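Local coordinates for acetyltransferase (Agrobacterium tumefaciens str. C58, PDB 2G3A) that catalyses the transfer of an acetyl group from acetyl-coenzyme A to acceptor substrates, preferring glucosamine 6-phosphate or dopamine, at the interface of chains A and B. Coordinates in Å, arbitrary orientation; residue numbers count along the deposited sequence, not the author numbering. Chains: chain A/B, acetyltransferase.

Contact 1: the interface of chains A and B. Residues chain A 29, 32-33, 36; chain B 80-82.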
ATOM      1  N   GLU A  29       5.532  11.401 -10.283  1.00 34.87           N
ATOM      2  CA  GLU A  29       4.716  10.778  -9.243  1.00 35.17           C
ATOM      3  C   GLU A  29       4.211  11.786  -8.215  1.00 33.89           C
ATOM      4  O   GLU A  29       3.082  11.666  -7.743  1.00 32.13           O
ATOM      5  CB  GLU A  29       5.483   9.662  -8.547  1.00 35.62           C
ATOM      6  CG  GLU A  29       5.525   8.372  -9.340  1.00 43.95           C
ATOM      7  CD  GLU A  29       6.259   7.271  -8.606  1.00 53.04           C
ATOM      8  OE1 GLU A  29       5.846   6.923  -7.474  1.00 52.44           O
ATOM      9  OE2 GLU A  29       7.248   6.755  -9.168  1.00 54.97           O
ATOM     10  N   ILE A  32       1.255  13.879  -9.480  1.00 27.51           N
ATOM     11  CA  ILE A  32      -0.026  13.155  -9.407  1.00 28.65           C
ATOM     12  C   ILE A  32      -0.484  13.018  -7.949  1.00 31.46           C
ATOM     13  O   ILE A  32      -1.655  13.229  -7.642  1.00 30.40           O
ATOM     14  CB  ILE A  32       0.081  11.754 -10.072  1.00 28.78           C
ATOM     15  CG1 ILE A  32       0.347  11.893 -11.576  1.00 24.83           C
ATOM     16  CG2 ILE A  32      -1.192  10.931  -9.832  1.00 26.08           C
ATOM     17  CD1 ILE A  32       0.720  10.584 -12.260  1.00 30.45           C
ATOM     18  N   ARG A  33       0.451  12.695  -7.051  1.00 32.61           N
ATOM     19  CA  ARG A  33       0.127  12.546  -5.630  1.00 32.71           C
ATOM     20  C   ARG A  33      -0.349  13.847  -4.968  1.00 30.78           C
ATOM     21  O   ARG A  33      -1.340  13.849  -4.246  1.00 29.90           O
ATOM     22  CB  ARG A  33       1.301  11.949  -4.839  1.00 31.67           C
ATOM     23  CG  ARG A  33       0.887  11.459  -3.449  1.00 33.97           C
ATOM     24  CD  ARG A  33       2.061  11.031  -2.595  1.00 35.86           C
ATOM     25  NE  ARG A  33       2.895  10.022  -3.249  1.00 45.13           N
ATOM     26  CZ  ARG A  33       2.709   8.708  -3.152  1.00 50.26           C
ATOM     27  NH1 ARG A  33       1.708   8.212  -2.426  1.00 50.65           N
ATOM     28  NH2 ARG A  33       3.532   7.886  -3.791  1.00 51.62           N
ATOM     29  N   LEU A  36      -3.993  14.920  -5.617  1.00 32.71           N
ATOM     30  CA  LEU A  36      -4.901  13.905  -5.090  1.00 32.89           C
ATOM     31  C   LEU A  36      -4.996  14.046  -3.569  1.00 31.69           C
ATOM     32  O   LEU A  36      -6.079  13.953  -2.999  1.00 30.88           O
ATOM     33  CB  LEU A  36      -4.432  12.500  -5.476  1.00 32.36           C
ATOM     34  CG  LEU A  36      -5.187  11.300  -4.895  1.00 37.52           C
ATOM     35  CD1 LEU A  36      -6.678  11.311  -5.293  1.00 28.43           C
ATOM     36  CD2 LEU A  36      -4.517  10.012  -5.326  1.00 34.67           C
TER
ATOM     37  N   LEU B  80      -2.137   5.177  -7.317  1.00 26.01           N
ATOM     38  CA  LEU B  80      -2.721   6.511  -7.336  1.00 24.99           C
ATOM     39  C   LEU B  80      -3.395   6.729  -8.665  1.00 24.59           C
ATOM     40  O   LEU B  80      -2.890   6.286  -9.686  1.00 23.40           O
ATOM     41  CB  LEU B  80      -1.653   7.602  -7.164  1.00 24.96           C
ATOM     42  CG  LEU B  80      -0.626   7.568  -6.022  1.00 27.15           C
ATOM     43  CD1 LEU B  80       0.495   8.553  -6.331  1.00 23.76           C
ATOM     44  CD2 LEU B  80      -1.261   7.909  -4.690  1.00 32.15           C
ATOM     45  N   LEU B  81      -4.514   7.448  -8.644  1.00 23.05           N
ATOM     46  CA  LEU B  81      -5.176   7.882  -9.861  1.00 23.30           C
ATOM     47  C   LEU B  81      -5.792   9.226  -9.603  1.00 24.22           C
ATOM     48  O   LEU B  81      -6.608   9.367  -8.683  1.00 24.97           O
ATOM     49  CB  LEU B  81      -6.261   6.884 -10.277  1.00 25.12           C
ATOM     50  CG  LEU B  81      -6.819   6.937 -11.703  1.00 26.53           C
ATOM     51  CD1 LEU B  81      -7.465   5.612 -12.071  1.00 31.64           C
ATOM     52  CD2 LEU B  81      -7.815   8.095 -11.924  1.00 27.75           C
ATOM     53  N   PHE B  82      -5.398  10.218 -10.408  1.00 22.12           N
ATOM     54  CA  PHE B  82      -5.956  11.554 -10.302  1.00 21.59           C
ATOM     55  C   PHE B  82      -6.365  12.114 -11.665  1.00 23.03           C
ATOM     56  O   PHE B  82      -5.574  12.151 -12.617  1.00 23.74           O
ATOM     57  CB  PHE B  82      -4.971  12.510  -9.605  1.00 23.69           C
ATOM     58  CG  PHE B  82      -5.490  13.919  -9.473  1.00 24.50           C
ATOM     59  CD1 PHE B  82      -6.347  14.264  -8.427  1.00 21.36           C
ATOM     60  CD2 PHE B  82      -5.140  14.896 -10.399  1.00 26.82           C
ATOM     61  CE1 PHE B  82      -6.836  15.543  -8.305  1.00 24.15           C
ATOM     62  CE2 PHE B  82      -5.640  16.207 -10.286  1.00 25.06           C
ATOM     63  CZ  PHE B  82      -6.484  16.525  -9.239  1.00 25.77           C
TER
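A:Arg33 sets out with CG anti to its backbone N (chi1 -166°) and then bends at chi3 (-55°), a fold that lays its guanidinium over a methyl of B:Leu80. B:Leu80 turns CG beside its own backbone N (chi1 -51°), lifting both methyls toward the helix of chain A. The contact packs one face of helix 26-44 of chain A against the C-terminal end of strand 75-82 of chain B, in a GCN5-related N-acetyltransferase. No polar pair bonds across it, so the 233 Å² of surface buried in this patch is held by shape and van der Waals contact.

B:Leu80 lies between A:Arg33 and A:Leu36. Its CD1 sits over the centre of one guanidinium face, 3.9 Å from A:Arg33 CZ, and by that position the arginine serves as a flat cover for a leucine tip. The same methyl also meets the stem of the arginine, with A:Arg33 CB at 3.8 Å from B:Leu80 CD1. The other methyl, CD2, lies 3.7 Å from A:Arg33 NH1. The two side chains cross nearly at a right angle. On its other flank, B:Leu80 CD2 meets A:Leu36 CD2 at 3.9 Å, methyl against methyl, the two side chains crossing at a slant.

A:Leu36 reaches further along the strand. Its CD1 approaches the backbone carbonyl of B:Leu81, 3.9 Å from that residue's O, a contact without a bond. B:Leu81 and B:Phe82 are both inferred, from related proteins, to bind CoA, so the helix of one subunit may help to support the cofactor strand of the other. B:Phe82 presents the CD1-CE1 side of its ring to the helix backbone: CD1 is 3.7 Å from A:Leu36 CA. A:Ile32 and B:Phe82 run past one another in opposite senses; the phenylalanine CB rests 3.9 Å from A:Ile32 O and 4.1 Å from A:Ile32 CG2.

Contact 2: the interface of chains A and B. Residues chain A 136-140, 145; chain B 73-75, 110, 113.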
ATOM      1  N   LEU A 136      -6.717 -12.233  -2.246  1.00 23.48           N
ATOM      2  CA  LEU A 136      -6.740 -12.474  -3.679  1.00 22.51           C
ATOM      3  C   LEU A 136      -5.614 -13.406  -4.045  1.00 22.70           C
ATOM      4  O   LEU A 136      -4.654 -13.544  -3.293  1.00 21.74           O
ATOM      5  CB  LEU A 136      -6.637 -11.171  -4.476  1.00 26.45           C
ATOM      6  CG  LEU A 136      -5.364 -10.321  -4.485  1.00 29.83           C
ATOM      7  CD1 LEU A 136      -4.293 -10.912  -5.394  1.00 28.97           C
ATOM      8  CD2 LEU A 136      -5.747  -8.948  -5.012  1.00 30.70           C
ATOM      9  N   GLY A 137      -5.745 -14.054  -5.199  1.00 22.83           N
ATOM     10  CA  GLY A 137      -4.716 -14.956  -5.676  1.00 22.09           C
ATOM     11  C   GLY A 137      -5.292 -16.008  -6.584  1.00 22.93           C
ATOM     12  O   GLY A 137      -6.496 -16.034  -6.791  1.00 23.79           O
ATOM     13  N   PRO A 138      -4.433 -16.911  -7.108  1.00 22.22           N
ATOM     14  CA  PRO A 138      -3.019 -16.866  -6.728  1.00 20.51           C
ATOM     15  C   PRO A 138      -2.185 -15.806  -7.448  1.00 20.43           C
ATOM     16  O   PRO A 138      -2.518 -15.366  -8.577  1.00 17.92           O
ATOM     17  CB  PRO A 138      -2.517 -18.270  -7.092  1.00 20.05           C
ATOM     18  CG  PRO A 138      -3.395 -18.687  -8.262  1.00 21.02           C
ATOM     19  CD  PRO A 138      -4.739 -18.037  -8.012  1.00 21.55           C
ATOM     20  N   LEU A 139      -1.104 -15.406  -6.781  1.00 20.32           N
ATOM     21  CA  LEU A 139      -0.006 -14.714  -7.459  1.00 20.35           C
ATOM     22  C   LEU A 139       0.721 -15.690  -8.425  1.00 24.84           C
ATOM     23  O   LEU A 139       0.540 -16.919  -8.341  1.00 22.40           O
ATOM     24  CB  LEU A 139       0.964 -14.127  -6.424  1.00 21.64           C
ATOM     25  CG  LEU A 139       0.358 -13.228  -5.328  1.00 22.28           C
ATOM     26  CD1 LEU A 139       1.414 -12.583  -4.419  1.00 26.25           C
ATOM     27  CD2 LEU A 139      -0.590 -12.177  -5.879  1.00 22.89           C
ATOM     28  N   SER A 140       1.547 -15.123  -9.322  1.00 22.86           N
ATOM     29  CA  SER A 140       2.303 -15.879 -10.325  0.50 24.55           C
ATOM     30  C   SER A 140       3.176 -16.927  -9.657  1.00 25.13           C
ATOM     31  O   SER A 140       3.482 -17.955 -10.236  1.00 28.16           O
ATOM     32  CB  SER A 140       3.191 -14.936 -11.138  0.50 22.28           C
ATOM     33  OG  SER A 140       4.205 -14.381 -10.316  0.50 18.52           O
ATOM     34  N   ILE A 145      -2.427 -12.878  -1.494  1.00 24.67           N
ATOM     35  CA  ILE A 145      -2.381 -11.708  -0.597  1.00 25.42           C
ATOM     36  C   ILE A 145      -3.590 -11.757   0.342  1.00 26.14           C
ATOM     37  O   ILE A 145      -4.710 -12.019  -0.103  1.00 24.35           O
ATOM     38  CB  ILE A 145      -2.344 -10.353  -1.350  1.00 25.96           C
ATOM     39  CG1 ILE A 145      -1.201 -10.336  -2.375  1.00 28.24           C
ATOM     40  CG2 ILE A 145      -2.219  -9.171  -0.339  1.00 28.59           C
ATOM     41  CD1 ILE A 145      -1.076  -9.049  -3.212  1.00 26.78           C
TER
ATOM     42  N   ARG B  73       4.612 -10.129  -9.445  1.00 24.10           N
ATOM     43  CA  ARG B  73       4.048 -11.460  -9.142  1.00 24.89           C
ATOM     44  C   ARG B  73       2.703 -11.704  -9.855  1.00 24.31           C
ATOM     45  O   ARG B  73       1.773 -12.315  -9.306  1.00 25.04           O
ATOM     46  CB  ARG B  73       3.942 -11.657  -7.622  1.00 25.12           C
ATOM     47  CG  ARG B  73       5.302 -11.544  -6.934  1.00 25.58           C
ATOM     48  CD  ARG B  73       5.258 -11.789  -5.433  1.00 26.49           C
ATOM     49  NE  ARG B  73       6.591 -11.662  -4.836  1.00 23.44           N
ATOM     50  CZ  ARG B  73       7.552 -12.574  -4.944  1.00 25.90           C
ATOM     51  NH1 ARG B  73       7.356 -13.691  -5.644  1.00 24.92           N
ATOM     52  NH2 ARG B  73       8.729 -12.353  -4.374  1.00 23.95           N
ATOM     53  N   GLY B  74       2.618 -11.208 -11.085  1.00 24.98           N
ATOM     54  CA  GLY B  74       1.492 -11.488 -11.971  1.00 25.46           C
ATOM     55  C   GLY B  74       0.307 -10.554 -11.847  1.00 23.58           C
ATOM     56  O   GLY B  74      -0.697 -10.755 -12.523  1.00 23.45           O
ATOM     57  N   TRP B  75       0.416  -9.539 -10.986  1.00 21.49           N
ATOM     58  CA  TRP B  75      -0.709  -8.634 -10.715  1.00 20.85           C
ATOM     59  C   TRP B  75      -0.335  -7.175 -10.847  1.00 23.58           C
ATOM     60  O   TRP B  75       0.753  -6.764 -10.433  1.00 24.60           O
ATOM     61  CB  TRP B  75      -1.299  -8.890  -9.317  1.00 19.68           C
ATOM     62  CG  TRP B  75      -2.104 -10.176  -9.258  1.00 19.25           C
ATOM     63  CD1 TRP B  75      -1.615 -11.457  -9.234  1.00 18.36           C
ATOM     64  CD2 TRP B  75      -3.530 -10.289  -9.254  1.00 19.85           C
ATOM     65  NE1 TRP B  75      -2.660 -12.362  -9.213  1.00 21.74           N
ATOM     66  CE2 TRP B  75      -3.843 -11.670  -9.205  1.00 20.39           C
ATOM     67  CE3 TRP B  75      -4.577  -9.355  -9.245  1.00 19.97           C
ATOM     68  CZ2 TRP B  75      -5.166 -12.140  -9.165  1.00 23.84           C
ATOM     69  CZ3 TRP B  75      -5.886  -9.821  -9.195  1.00 22.48           C
ATOM     70  CH2 TRP B  75      -6.169 -11.201  -9.169  1.00 24.13           C
HETATM   71  N   MSE B 110      -2.148 -11.572 -14.624  1.00 23.77           N
HETATM   72  CA  MSE B 110      -3.370 -12.342 -14.444  1.00 30.22           C
HETATM   73  C   MSE B 110      -4.540 -11.505 -13.932  1.00 23.75           C
HETATM   74  O   MSE B 110      -5.690 -11.941 -13.939  1.00 22.69           O
HETATM   75  CB  MSE B 110      -3.108 -13.432 -13.404  1.00 28.66           C
HETATM   76  CG  MSE B 110      -2.097 -14.487 -13.804  1.00 41.59           C
HETATM   77 SE   MSE B 110      -1.584 -15.454 -12.172  1.00 51.45          SE
HETATM   78  CE  MSE B 110      -3.276 -16.063 -11.678  1.00 47.00           C
ATOM     79  N   TYR B 113      -5.452  -5.145  -8.964  1.00 21.44           N
ATOM     80  CA  TYR B 113      -6.197  -4.753  -7.776  1.00 22.70           C
ATOM     81  C   TYR B 113      -6.012  -3.285  -7.436  1.00 23.76           C
ATOM     82  O   TYR B 113      -5.088  -2.614  -7.918  1.00 22.32           O
ATOM     83  CB  TYR B 113      -5.929  -5.704  -6.579  1.00 23.22           C
ATOM     84  CG  TYR B 113      -4.541  -5.603  -5.977  1.00 24.66           C
ATOM     85  CD1 TYR B 113      -4.353  -5.043  -4.708  1.00 28.17           C
ATOM     86  CD2 TYR B 113      -3.419  -6.102  -6.653  1.00 27.29           C
ATOM     87  CE1 TYR B 113      -3.074  -4.954  -4.142  1.00 27.04           C
ATOM     88  CE2 TYR B 113      -2.149  -6.034  -6.091  1.00 30.79           C
ATOM     89  CZ  TYR B 113      -1.983  -5.463  -4.836  1.00 31.62           C
ATOM     90  OH  TYR B 113      -0.713  -5.392  -4.284  1.00 27.66           O
TER
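A:Pro138 and B:Trp75 meet where the loop between strands 131-136 and 145-151 of one GNAT-family subunit covers the start of strand 75-82 of the other. Two backbone carbonyls, one from each chain, accept hydrogen bonds across the contact. The indole NE1 of B:Trp75 donates to A:Pro138 O at 3.1 Å, bent slightly to 163° at the hydrogen. The acceptor lies close to the indole plane, whereas the donor stands above the carbonyl plane, not on a lone pair. This bond limits rotation of the indole. The methyl CE of B:Met110, a selenomethionine, makes van der Waals contact with the same A:Pro138 O at 3.3 Å. A cis peptide bond precedes A:Pro138. In the opposite sense, A:Ser140 N gives a nearly straight bond (178°) of 2.8 Å to B:Arg73 O, again with the donor raised from the carbonyl plane; it ties A:Ser140 to the backbone at B:Arg73.

CH-pi packing takes the flat side of the tryptophan. A:Leu136 lays CD1 over the six-membered ring of B:Trp75, 3.9 Å from CE2, while CB of B:Met110, from the same chain as the indole, backs the opposite face toward its rim.

Among the apolar contacts, A:Leu139 CD2 comes over the same face as A:Leu136 CD1, at the rim of the five-membered ring, 3.6 Å from B:Trp75 CD1. A:Leu136 holds CG between its backbone N and carbonyl carbon (chi1 68°), a torsion that divides its methyls between B:Trp75 (CD1) and B:Tyr113 (CD2). CD2 packs 3.6 Å from B:Tyr113 CB and near the inner end of the phenol ring, the side chains crossing at about a right angle. At the ring's far end A:Ile145 CD1 lies 3.8 Å from B:Tyr113 OH.

Contact 1 and contact 2 have C-alpha centres about 23 Å apart and share strand 75-82 of chain B: contact 2 takes its first residue, contact 1 its last three. On chain A the elements differ, helix 26-44 in contact 1 against strands 131-136 and 145-151 with their connection in contact 2. One subunit therefore grips both ends of its partner's strand, by apolar packing in contact 1 and with added hydrogen bonds in contact 2. Two-fold symmetry repeats both contacts with the chains exchanged, which is compatible with a dimer, although the structure alone does not show its oligomeric state in solution.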